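Ancylostoma secreted protein 2 (PDB 4NUK) is a secreted CAP-superfamily protein of the hookworm Necator americanus that binds divalent metal ions, its wider role in the parasite being unsettled. Local coordinates at residues H148-V153 against K186-K191. Sequence-based numbering, arbitrary orientation.
Sequences HYTQMV and KDIYEK. With NI (nickel (II) ion), chain B.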
loop_
_atom_site.group_PDB
_atom_site.type_symbol
_atom_site.label_atom_id
_atom_site.label_comp_id
_atom_site.label_asym_id
_atom_site.label_seq_id
_atom_site.Cartn_x
_atom_site.Cartn_y
_atom_site.Cartn_z
ATOM N N HIS A 148 -7.066 3.248 1.708
ATOM C CA HIS A 148 -5.709 2.862 2.043
ATOM C C HIS A 148 -5.493 1.431 1.629
ATOM O O HIS A 148 -4.424 1.070 1.145
ATOM C CB HIS A 148 -5.447 3.067 3.528
ATOM C CG HIS A 148 -5.431 4.510 3.931
ATOM N ND1 HIS A 148 -5.567 4.926 5.237
ATOM C CD2 HIS A 148 -5.291 5.636 3.193
ATOM C CE1 HIS A 148 -5.521 6.244 5.285
ATOM N NE2 HIS A 148 -5.354 6.699 4.058
ATOM N N TYR A 149 -6.522 0.616 1.820
ATOM C CA TYR A 149 -6.508 -0.741 1.301
ATOM C C TYR A 149 -6.423 -0.741 -0.223
ATOM O O TYR A 149 -5.590 -1.437 -0.795
ATOM C CB TYR A 149 -7.753 -1.519 1.751
ATOM C CG TYR A 149 -8.027 -2.734 0.896
ATOM C CD1 TYR A 149 -7.311 -3.911 1.076
ATOM C CD2 TYR A 149 -8.980 -2.692 -0.109
ATOM C CE1 TYR A 149 -7.541 -5.014 0.287
ATOM C CE2 TYR A 149 -9.231 -3.793 -0.907
ATOM C CZ TYR A 149 -8.507 -4.953 -0.708
ATOM O OH TYR A 149 -8.759 -6.048 -1.500
ATOM N N THR A 150 -7.286 0.033 -0.883
ATOM C CA THR A 150 -7.336 0.005 -2.345
ATOM C C THR A 150 -5.990 0.414 -2.950
ATOM O O THR A 150 -5.584 -0.122 -3.964
ATOM C CB THR A 150 -8.479 0.858 -2.931
ATOM O OG1 THR A 150 -8.315 2.217 -2.534
ATOM C CG2 THR A 150 -9.852 0.352 -2.440
ATOM N N GLN A 151 -5.294 1.345 -2.317
ATOM C CA GLN A 151 -3.988 1.742 -2.803
ATOM C C GLN A 151 -2.956 0.642 -2.550
ATOM O O GLN A 151 -2.013 0.468 -3.326
ATOM C CB GLN A 151 -3.549 3.079 -2.187
ATOM C CG GLN A 151 -2.156 3.557 -2.609
ATOM C CD GLN A 151 -1.977 3.734 -4.123
ATOM O OE1 GLN A 151 -1.588 2.800 -4.825
ATOM N NE2 GLN A 151 -2.229 4.946 -4.619
ATOM N N MET A 152 -3.132 -0.126 -1.483
ATOM C CA MET A 152 -2.168 -1.187 -1.208
ATOM C C MET A 152 -2.184 -2.253 -2.296
ATOM O O MET A 152 -1.132 -2.772 -2.680
ATOM C CB MET A 152 -2.399 -1.812 0.151
ATOM C CG MET A 152 -1.867 -0.980 1.296
ATOM S SD MET A 152 -1.994 -1.883 2.853
ATOM C CE MET A 152 -0.742 -3.141 2.645
ATOM N N VAL A 153 -3.381 -2.559 -2.798
ATOM C CA VAL A 153 -3.554 -3.643 -3.766
ATOM C C VAL A 153 -3.882 -3.102 -5.155
ATOM O O VAL A 153 -4.342 -3.832 -6.021
ATOM C CB VAL A 153 -4.661 -4.639 -3.337
ATOM C CG1 VAL A 153 -4.408 -5.161 -1.939
ATOM C CG2 VAL A 153 -6.029 -3.988 -3.433
ATOM N N LYS A 186 -11.899 4.005 -12.039
ATOM C CA LYS A 186 -11.087 2.876 -12.511
ATOM C C LYS A 186 -11.125 1.696 -11.549
ATOM O O LYS A 186 -11.413 1.845 -10.356
ATOM C CB LYS A 186 -9.624 3.292 -12.722
ATOM C CG LYS A 186 -9.417 4.513 -13.598
ATOM C CD LYS A 186 -9.895 4.288 -15.016
ATOM C CE LYS A 186 -9.636 5.509 -15.878
ATOM N NZ LYS A 186 -10.050 5.275 -17.294
ATOM N N ASP A 187 -10.798 0.519 -12.066
ATOM C CA ASP A 187 -10.800 -0.685 -11.251
ATOM C C ASP A 187 -9.552 -0.764 -10.402
ATOM O O ASP A 187 -8.475 -0.399 -10.851
ATOM C CB ASP A 187 -10.903 -1.931 -12.136
ATOM C CG ASP A 187 -12.182 -1.961 -12.934
ATOM O OD1 ASP A 187 -13.075 -1.143 -12.650
ATOM O OD2 ASP A 187 -12.301 -2.798 -13.845
ATOM N N ILE A 188 -9.695 -1.255 -9.176
ATOM C CA ILE A 188 -8.534 -1.489 -8.326
ATOM C C ILE A 188 -7.659 -2.540 -9.012
ATOM O O ILE A 188 -6.470 -2.347 -9.202
ATOM C CB ILE A 188 -8.958 -1.998 -6.952
ATOM C CG1 ILE A 188 -9.972 -1.041 -6.321
ATOM C CG2 ILE A 188 -7.765 -2.174 -6.066
ATOM C CD1 ILE A 188 -10.808 -1.689 -5.220
ATOM N N TYR A 189 -8.265 -3.655 -9.397
ATOM C CA TYR A 189 -7.556 -4.649 -10.188
ATOM C C TYR A 189 -8.499 -5.436 -11.121
ATOM O O TYR A 189 -9.718 -5.478 -10.918
ATOM C CB TYR A 189 -6.706 -5.574 -9.293
ATOM C CG TYR A 189 -7.458 -6.277 -8.187
ATOM C CD1 TYR A 189 -8.048 -7.504 -8.406
ATOM C CD2 TYR A 189 -7.563 -5.719 -6.927
ATOM C CE1 TYR A 189 -8.736 -8.161 -7.402
ATOM C CE2 TYR A 189 -8.252 -6.359 -5.917
ATOM C CZ TYR A 189 -8.845 -7.583 -6.166
ATOM O OH TYR A 189 -9.534 -8.250 -5.178
ATOM N N GLU A 190 -7.922 -6.018 -12.170
ATOM C CA GLU A 190 -8.658 -6.879 -13.085
ATOM C C GLU A 190 -8.947 -8.197 -12.384
ATOM O O GLU A 190 -8.050 -8.832 -11.839
ATOM C CB GLU A 190 -7.847 -7.123 -14.357
ATOM C CG GLU A 190 -8.309 -8.323 -15.163
ATOM C CD GLU A 190 -8.545 -7.993 -16.639
ATOM O OE1 GLU A 190 -7.581 -7.548 -17.313
ATOM O OE2 GLU A 190 -9.695 -8.180 -17.118
ATOM N N LYS A 191 -10.212 -8.595 -12.380
ATOM C CA LYS A 191 -10.599 -9.828 -11.712
ATOM C C LYS A 191 -10.348 -11.056 -12.591
ATOM O O LYS A 191 -10.415 -10.989 -13.819
ATOM C CB LYS A 191 -12.060 -9.753 -11.255
ATOM C CG LYS A 191 -12.265 -8.880 -10.031
ATOM C CD LYS A 191 -13.609 -8.134 -10.091
ATOM C CE LYS A 191 -14.748 -9.070 -10.420
ATOM N NZ LYS A 191 -16.044 -8.378 -10.372
HETATM NI NI NI B . -6.311 8.782 3.187
HETATM O O HOH W 1 -10.501 -6.241 -3.156
#
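Ile188 turns its two branches apart, CG1 anti to its carbonyl carbon (chi1 -54°) and CG2 anti to its backbone N; in this CAP fold one meets Thr150 of the helix that carries a metal-binding histidine, the other Val153 just past its end. The CG1 branch extends to CD1, which lies 3.6 Å from Thr150 CG2, the two side chains crossing at about a right angle. The CG2 branch reaches Val153 CG2, also at 3.6 Å. Ile188 thus reaches from the last turn of helix 147-152 to the first residue beyond it, and no direct hydrogen bond joins 148-153 to 186-191, so the direct contact is essentially apolar.

Val153, the first residue to leave helical geometry, places CG2 between its backbone N and carbonyl carbon, where one methyl serves three neighbours. Besides touching Ile188, Val153 CG2 lies 3.8 Å above the plane of the Tyr149 ring, offset toward its rim, and 4.1 Å from Tyr189 CE2.

Polar groups border this apolar patch. Thr150 OG1 is hydrogen-bonded to Asn182, while its methyl faces Ile188. Tyr189 OH bonds to the carbonyl of Pro59, and the backbone of Ile188 pairs with Leu135 and Gln155, tying the loop to other loops. His148 NE2 binds nickel at 2.5 Å, with His88 as second protein ligand; the same two histidines bind zinc and copper in structures of this protein. A water donates to Tyr189 OH at 3.0 Å; its 2.4 Å approach to Tyr149 OH is shorter than a normal hydrogen bond, leaving a water bridge between the hydroxyls doubtful in detail.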